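PDB 3DXL: allergen Aed a 2 from Aedes aegypti, which binds and sequesters biogenic amines and leukotrienes of the vertebrate host, modulating blood feeding by the female mosquito. Local coordinates for residues A[7-10]-A[11-15]; A[108-111]-A[112-116]. All coordinates share one frame; numbering follows the deposited sequence.

Contact 1. Residues A[7-10]-A[11-15]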
ATOM      1  N   GLU A   7      -1.256   3.080  -8.209  1.00  9.48           N
ATOM      2  CA  GLU A   7      -0.862   3.334  -6.827  1.00  9.07           C
ATOM      3  C   GLU A   7      -0.796   2.033  -6.042  1.00  8.52           C
ATOM      4  O   GLU A   7       0.101   1.828  -5.215  1.00  8.36           O
ATOM      5  CB  GLU A   7      -1.849   4.304  -6.176  1.00  9.12           C
ATOM      6  CG  GLU A   7      -1.528   4.654  -4.719  1.00  9.02           C
ATOM      7  CD  GLU A   7      -1.988   3.601  -3.710  1.00  9.11           C
ATOM      8  OE1 GLU A   7      -2.937   2.843  -3.993  1.00  9.47           O
ATOM      9  OE2 GLU A   7      -1.431   3.575  -2.589  1.00  9.65           O
ATOM     10  N   GLU A   8      -1.750   1.148  -6.301  1.00  8.81           N
ATOM     11  CA  GLU A   8      -1.802  -0.121  -5.590  1.00  9.22           C
ATOM     12  C   GLU A   8      -0.610  -1.003  -5.933  1.00  8.99           C
ATOM     13  O   GLU A   8      -0.061  -1.670  -5.059  1.00  9.11           O
ATOM     14  CB  GLU A   8      -3.127  -0.838  -5.833  1.00  9.95           C
ATOM     15  CG  GLU A   8      -4.295  -0.137  -5.141  1.00 10.44           C
ATOM     16  CD  GLU A   8      -5.649  -0.686  -5.521  1.00 12.10           C
ATOM     17  OE1 GLU A   8      -5.925  -0.823  -6.732  1.00 11.82           O
ATOM     18  OE2 GLU A   8      -6.471  -0.938  -4.616  1.00 15.91           O
ATOM     19  N   MET A   9      -0.203  -1.000  -7.204  1.00  9.21           N
ATOM     20  CA  MET A   9       0.990  -1.744  -7.602  1.00  8.93           C
ATOM     21  C   MET A   9       2.259  -1.086  -7.079  1.00  9.01           C
ATOM     22  O   MET A   9       3.167  -1.774  -6.625  1.00  8.86           O
ATOM     23  CB  MET A   9       1.050  -1.959  -9.116  1.00  9.33           C
ATOM     24  CG  MET A   9      -0.079  -2.832  -9.639  1.00 10.41           C
ATOM     25  SD  MET A   9      -0.264  -4.423  -8.776  1.00 11.78           S
ATOM     26  CE  MET A   9       1.383  -5.092  -8.868  1.00 12.86           C
ATOM     27  N   LEU A  10       2.298   0.246  -7.090  1.00  8.86           N
ATOM     28  CA  LEU A  10       3.452   0.945  -6.541  1.00  8.82           C
ATOM     29  C   LEU A  10       3.596   0.607  -5.055  1.00  8.54           C
ATOM     30  O   LEU A  10       4.703   0.367  -4.559  1.00  9.08           O
ATOM     31  CB  LEU A  10       3.336   2.459  -6.739  1.00  9.51           C
ATOM     32  CG  LEU A  10       4.539   3.289  -6.280  1.00 10.24           C
ATOM     33  CD1 LEU A  10       5.817   2.993  -7.098  1.00 10.96           C
ATOM     34  CD2 LEU A  10       4.179   4.755  -6.345  1.00 11.16           C
ATOM     35  N   PHE A  11       2.471   0.583  -4.334  1.00  8.49           N
ATOM     36  CA  PHE A  11       2.505   0.210  -2.931  1.00  8.43           C
ATOM     37  C   PHE A  11       3.085  -1.198  -2.755  1.00  8.78           C
ATOM     38  O   PHE A  11       3.946  -1.413  -1.904  1.00  8.97           O
ATOM     39  CB  PHE A  11       1.123   0.292  -2.295  1.00  9.02           C
ATOM     40  CG  PHE A  11       1.137  -0.074  -0.852  1.00  9.84           C
ATOM     41  CD1 PHE A  11       1.570   0.843   0.102  1.00 10.83           C
ATOM     42  CD2 PHE A  11       0.783  -1.350  -0.445  1.00 11.17           C
ATOM     43  CE1 PHE A  11       1.632   0.492   1.450  1.00 11.93           C
ATOM     44  CE2 PHE A  11       0.835  -1.711   0.898  1.00 12.15           C
ATOM     45  CZ  PHE A  11       1.260  -0.782   1.847  1.00 11.81           C
ATOM     46  N   ILE A  12       2.589  -2.151  -3.538  1.00  9.08           N
ATOM     47  CA  ILE A  12       3.080  -3.528  -3.464  1.00  9.41           C
ATOM     48  C   ILE A  12       4.579  -3.620  -3.734  1.00  9.11           C
ATOM     49  O   ILE A  12       5.327  -4.198  -2.946  1.00  9.36           O
ATOM     50  CB  ILE A  12       2.291  -4.465  -4.420  1.00  9.44           C
ATOM     51  CG1 ILE A  12       0.874  -4.682  -3.882  1.00 10.11           C
ATOM     52  CG2 ILE A  12       3.030  -5.801  -4.603  1.00  9.69           C
ATOM     53  CD1 ILE A  12      -0.081  -5.351  -4.860  1.00 10.12           C
ATOM     54  N   PHE A  13       5.026  -3.037  -4.844  1.00  9.32           N
ATOM     55  CA  PHE A  13       6.429  -3.175  -5.196  1.00  9.64           C
ATOM     56  C   PHE A  13       7.324  -2.545  -4.126  1.00  9.42           C
ATOM     57  O   PHE A  13       8.308  -3.140  -3.685  1.00  9.55           O
ATOM     58  CB  PHE A  13       6.746  -2.559  -6.568  1.00 10.72           C
ATOM     59  CG  PHE A  13       5.949  -3.143  -7.728  1.00 11.86           C
ATOM     60  CD1 PHE A  13       5.647  -4.496  -7.795  1.00 12.34           C
ATOM     61  CD2 PHE A  13       5.500  -2.308  -8.746  1.00 13.30           C
ATOM     62  CE1 PHE A  13       4.921  -5.009  -8.874  1.00 13.58           C
ATOM     63  CE2 PHE A  13       4.772  -2.814  -9.824  1.00 14.73           C
ATOM     64  CZ  PHE A  13       4.484  -4.156  -9.875  1.00 14.06           C
ATOM     65  N   THR A  14       6.985  -1.324  -3.715  1.00  9.20           N
ATOM     66  CA  THR A  14       7.822  -0.628  -2.743  1.00  9.36           C
ATOM     67  C   THR A  14       7.801  -1.274  -1.362  1.00  8.66           C
ATOM     68  O   THR A  14       8.848  -1.345  -0.715  1.00  9.10           O
ATOM     69  CB  THR A  14       7.510   0.885  -2.665  1.00  8.87           C
ATOM     70  OG1 THR A  14       6.135   1.082  -2.321  1.00  9.34           O
ATOM     71  CG2 THR A  14       7.828   1.559  -3.996  1.00 10.25           C
ATOM     72  N   ARG A  15       6.636  -1.756  -0.917  1.00  9.18           N
ATOM     73  CA  ARG A  15       6.556  -2.478   0.353  1.00  9.08           C
ATOM     74  C   ARG A  15       7.416  -3.743   0.312  1.00  9.13           C
ATOM     75  O   ARG A  15       8.173  -4.028   1.239  1.00  8.99           O
ATOM     76  CB  ARG A  15       5.108  -2.816   0.724  1.00  9.35           C
ATOM     77  CG  ARG A  15       4.940  -3.758   1.918  1.00  9.37           C
ATOM     78  CD  ARG A  15       5.547  -3.227   3.230  1.00 10.55           C
ATOM     79  NE  ARG A  15       4.983  -1.942   3.647  1.00  9.66           N
ATOM     80  CZ  ARG A  15       3.852  -1.810   4.331  1.00  9.57           C
ATOM     81  NH1 ARG A  15       3.154  -2.874   4.716  1.00  9.91           N
ATOM     82  NH2 ARG A  15       3.423  -0.594   4.644  1.00  8.73           N
TER

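Contact 2. Residues A[108-111]-A[112-116]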
ATOM      1  N   ALA A 108      11.202 -21.757  -3.521  1.00 14.19           N
ATOM      2  CA  ALA A 108      10.363 -22.576  -4.393  1.00 14.60           C
ATOM      3  C   ALA A 108       9.428 -21.729  -5.256  1.00 14.22           C
ATOM      4  O   ALA A 108       9.307 -21.955  -6.468  1.00 14.46           O
ATOM      5  CB  ALA A 108       9.582 -23.597  -3.579  1.00 15.22           C
ATOM      6  N   VAL A 109       8.776 -20.747  -4.634  1.00 14.04           N
ATOM      7  CA  VAL A 109       7.880 -19.848  -5.343  1.00 13.53           C
ATOM      8  C   VAL A 109       8.644 -19.071  -6.409  1.00 12.94           C
ATOM      9  O   VAL A 109       8.213 -18.996  -7.570  1.00 13.00           O
ATOM     10  CB  VAL A 109       7.161 -18.883  -4.367  1.00 13.67           C
ATOM     11  CG1 VAL A 109       6.350 -17.835  -5.125  1.00 14.10           C
ATOM     12  CG2 VAL A 109       6.262 -19.672  -3.423  1.00 14.71           C
ATOM     13  N   PHE A 110       9.789 -18.510  -6.024  1.00 12.75           N
ATOM     14  CA  PHE A 110      10.585 -17.734  -6.960  1.00 12.76           C
ATOM     15  C   PHE A 110      11.059 -18.580  -8.141  1.00 13.03           C
ATOM     16  O   PHE A 110      10.949 -18.156  -9.288  1.00 12.94           O
ATOM     17  CB  PHE A 110      11.778 -17.074  -6.273  1.00 12.48           C
ATOM     18  CG  PHE A 110      12.526 -16.155  -7.170  1.00 12.54           C
ATOM     19  CD1 PHE A 110      12.164 -14.818  -7.274  1.00 12.26           C
ATOM     20  CD2 PHE A 110      13.566 -16.633  -7.961  1.00 13.53           C
ATOM     21  CE1 PHE A 110      12.842 -13.966  -8.127  1.00 13.80           C
ATOM     22  CE2 PHE A 110      14.247 -15.795  -8.822  1.00 13.67           C
ATOM     23  CZ  PHE A 110      13.891 -14.455  -8.905  1.00 13.07           C
ATOM     24  N   LYS A 111      11.598 -19.762  -7.849  1.00 13.63           N
ATOM     25  CA  LYS A 111      12.144 -20.623  -8.893  1.00 14.52           C
ATOM     26  C   LYS A 111      11.062 -21.013  -9.904  1.00 14.08           C
ATOM     27  O   LYS A 111      11.314 -21.029 -11.106  1.00 14.59           O
ATOM     28  CB  LYS A 111      12.800 -21.852  -8.261  1.00 14.84           C
ATOM     29  CG  LYS A 111      13.378 -22.850  -9.255  1.00 15.91           C
ATOM     30  CD  LYS A 111      14.113 -23.974  -8.537  1.00 17.35           C
ATOM     31  CE  LYS A 111      14.518 -25.092  -9.500  1.00 20.78           C
ATOM     32  NZ  LYS A 111      13.343 -25.853 -10.014  1.00 23.46           N
ATOM     33  N   ALA A 112       9.861 -21.307  -9.413  1.00 13.28           N
ATOM     34  CA  ALA A 112       8.749 -21.706 -10.279  1.00 13.88           C
ATOM     35  C   ALA A 112       8.288 -20.577 -11.190  1.00 13.32           C
ATOM     36  O   ALA A 112       8.015 -20.794 -12.375  1.00 14.08           O
ATOM     37  CB  ALA A 112       7.586 -22.218  -9.454  1.00 13.74           C
ATOM     38  N   TYR A 113       8.201 -19.369 -10.635  1.00 12.83           N
ATOM     39  CA  TYR A 113       7.703 -18.232 -11.391  1.00 11.86           C
ATOM     40  C   TYR A 113       8.733 -17.585 -12.322  1.00 11.71           C
ATOM     41  O   TYR A 113       8.361 -16.998 -13.328  1.00 11.50           O
ATOM     42  CB  TYR A 113       7.079 -17.173 -10.454  1.00 11.79           C
ATOM     43  CG  TYR A 113       6.409 -16.049 -11.214  1.00 11.54           C
ATOM     44  CD1 TYR A 113       5.136 -16.216 -11.768  1.00 11.93           C
ATOM     45  CD2 TYR A 113       7.052 -14.828 -11.399  1.00 11.54           C
ATOM     46  CE1 TYR A 113       4.527 -15.201 -12.486  1.00 11.84           C
ATOM     47  CE2 TYR A 113       6.453 -13.809 -12.120  1.00 11.85           C
ATOM     48  CZ  TYR A 113       5.186 -14.000 -12.660  1.00 11.23           C
ATOM     49  OH  TYR A 113       4.599 -12.989 -13.382  1.00 11.86           O
ATOM     50  N   ASP A 114      10.021 -17.675 -11.991  1.00 11.74           N
ATOM     51  CA  ASP A 114      11.049 -16.949 -12.748  1.00 12.57           C
ATOM     52  C   ASP A 114      10.973 -17.186 -14.283  1.00 12.34           C
ATOM     53  O   ASP A 114      11.068 -16.237 -15.046  1.00 12.33           O
ATOM     54  CB  ASP A 114      12.446 -17.245 -12.182  1.00 13.21           C
ATOM     55  CG  ASP A 114      13.525 -16.353 -12.758  1.00 15.21           C
ATOM     56  OD1 ASP A 114      13.340 -15.124 -12.855  1.00 15.56           O
ATOM     57  OD2 ASP A 114      14.593 -16.897 -13.092  1.00 18.54           O
ATOM     58  N   PRO A 115      10.801 -18.446 -14.742  1.00 12.93           N
ATOM     59  CA  PRO A 115      10.675 -18.633 -16.204  1.00 13.00           C
ATOM     60  C   PRO A 115       9.493 -17.881 -16.822  1.00 13.05           C
ATOM     61  O   PRO A 115       9.593 -17.388 -17.955  1.00 13.67           O
ATOM     62  CB  PRO A 115      10.472 -20.149 -16.350  1.00 13.53           C
ATOM     63  CG  PRO A 115      11.121 -20.721 -15.130  1.00 13.61           C
ATOM     64  CD  PRO A 115      10.749 -19.734 -14.033  1.00 12.54           C
ATOM     65  N   VAL A 116       8.394 -17.779 -16.072  1.00 13.08           N
ATOM     66  CA  VAL A 116       7.216 -17.055 -16.523  1.00 13.30           C
ATOM     67  C   VAL A 116       7.497 -15.558 -16.548  1.00 12.67           C
ATOM     68  O   VAL A 116       7.156 -14.873 -17.503  1.00 12.65           O
ATOM     69  CB  VAL A 116       5.979 -17.354 -15.639  1.00 13.60           C
ATOM     70  CG1 VAL A 116       4.775 -16.525 -16.081  1.00 14.13           C
ATOM     71  CG2 VAL A 116       5.651 -18.848 -15.666  1.00 14.84           C
TER

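Contact 1. Residues A[7-10]-A[11-15]
Met-9 and Phe-13, one helical turn apart on helix 6-20, show how a flexible thioether adapts to a ring. With CG of Met-9 beside its own backbone N (chi1 -65°) and further bends at chi2 and chi3, the chain bends so that the methyl CE lies 3.4 Å from CZ of Phe-13, while CB approaches the same ring at CE2. Over one face of that ring, offset toward its rim, sits the carbonyl oxygen of Met-9, which also takes the backbone N-H of Phe-13 in a nearly straight bond. The Met-9 chain lies alongside Ile-12, with SD 4.0 Å from its CD1.

Thr-14 uses its hydroxyl differently. A chi1 of 58° sets OG1 between backbone N and carbonyl carbon, from where it donates to Leu-10 O at 2.8 Å. The amide N of Thr-14 reaches the same oxygen at 3.0 Å from the opposite face of its plane, so two donors from a single residue grip one carbonyl. The methyl CG2 touches CD1 of Leu-10 at 4.0 Å.

Glu-7 and Phe-11 lie side by side, carboxylate and ring planes 30° apart, with Glu-7 OE2 4.2 Å from Phe-11 CB. The carboxylate is held by Tyr-274 and a salt bridge to Arg-198, which also makes a cation-pi contact with Phe-11. The chemistry implies divided tasks: the methionine methyl packs on a ring that itself meets Trp-37, a leukotriene E4-binding residue; a buried acid is paired with arginine and a tyrosine hydroxyl, which would be expected to offset its charge; and the threonine hydroxyl is satisfied within its own helix.

Contact 2. Residues A[108-111]-A[112-116]
Phe-110 O accepts the backbone N-H of Asp-114 at 2.9 Å, the shortest hydrogen bond joining 108-111 to 112-116, with an N-H...O angle of 143°. The same turn brings the two side chains together. Each has CG anti to its backbone N, and this shared setting sends ring and carboxylate out side by side, pointing the same way, their planes only 20° apart. CE2 of the ring comes within 4.0 Å of Asp-114 CG, and CZ stands as far from OD1. Asp-114 CG lies oblique to the Phe-110 ring, in van der Waals contact with its carbons.

Bonds from Ala-112 N to Ala-108 O and from Tyr-113 N to Val-109 O, both 3.1 Å, precede it in the helical ladder, which Pro-115 breaks. Having no N-H to give, the proline instead places CD 3.3 Å from Lys-111 O, and the helix kinks here. Val-116 N makes a weak i+3 bond to Tyr-113 O that spans the proline, while CB of Val-116 sits over one face of the Tyr-113 ring, offset toward the rim.

Several elements of the fold surround this helix. Val-109 and Tyr-113 pack on Leu-55 of helix 45-58 and, together with Ala-112, on Phe-68 of strand 67-68. Phe-110 rests against Thr-47 and Gln-48 nearer the start of helix 45-58. Tyr-113 OH bonds to Tyr-92 OH on helix 86-97, the helix that also receives Val-116, so helix 106-119 is packed against two other helices and a short strand of the N-terminal PBP/GOBP-family fold.

Both contacts are continuous helical segments in the N-terminal PBP/GOBP-family part of the protein, and both helices pack on helix 45-58, yet their settings differ. Contact 1 is largely buried, about 6 Å from the centre of the chain, and its charged groups have partners; contact 2 lies farther out, part buried and part exposed, about 24 Å from the chain centre. Their centres are 20 Å apart and they do not touch. Segment 7-15 has an added hydroxyl bond, whereas a proline takes a backbone donor away from 108-116. Trp-37 relates both to the lipid site: contact 1 meets its ring, while the side chain of Tyr-113 is about 6 Å from that of Trp-37.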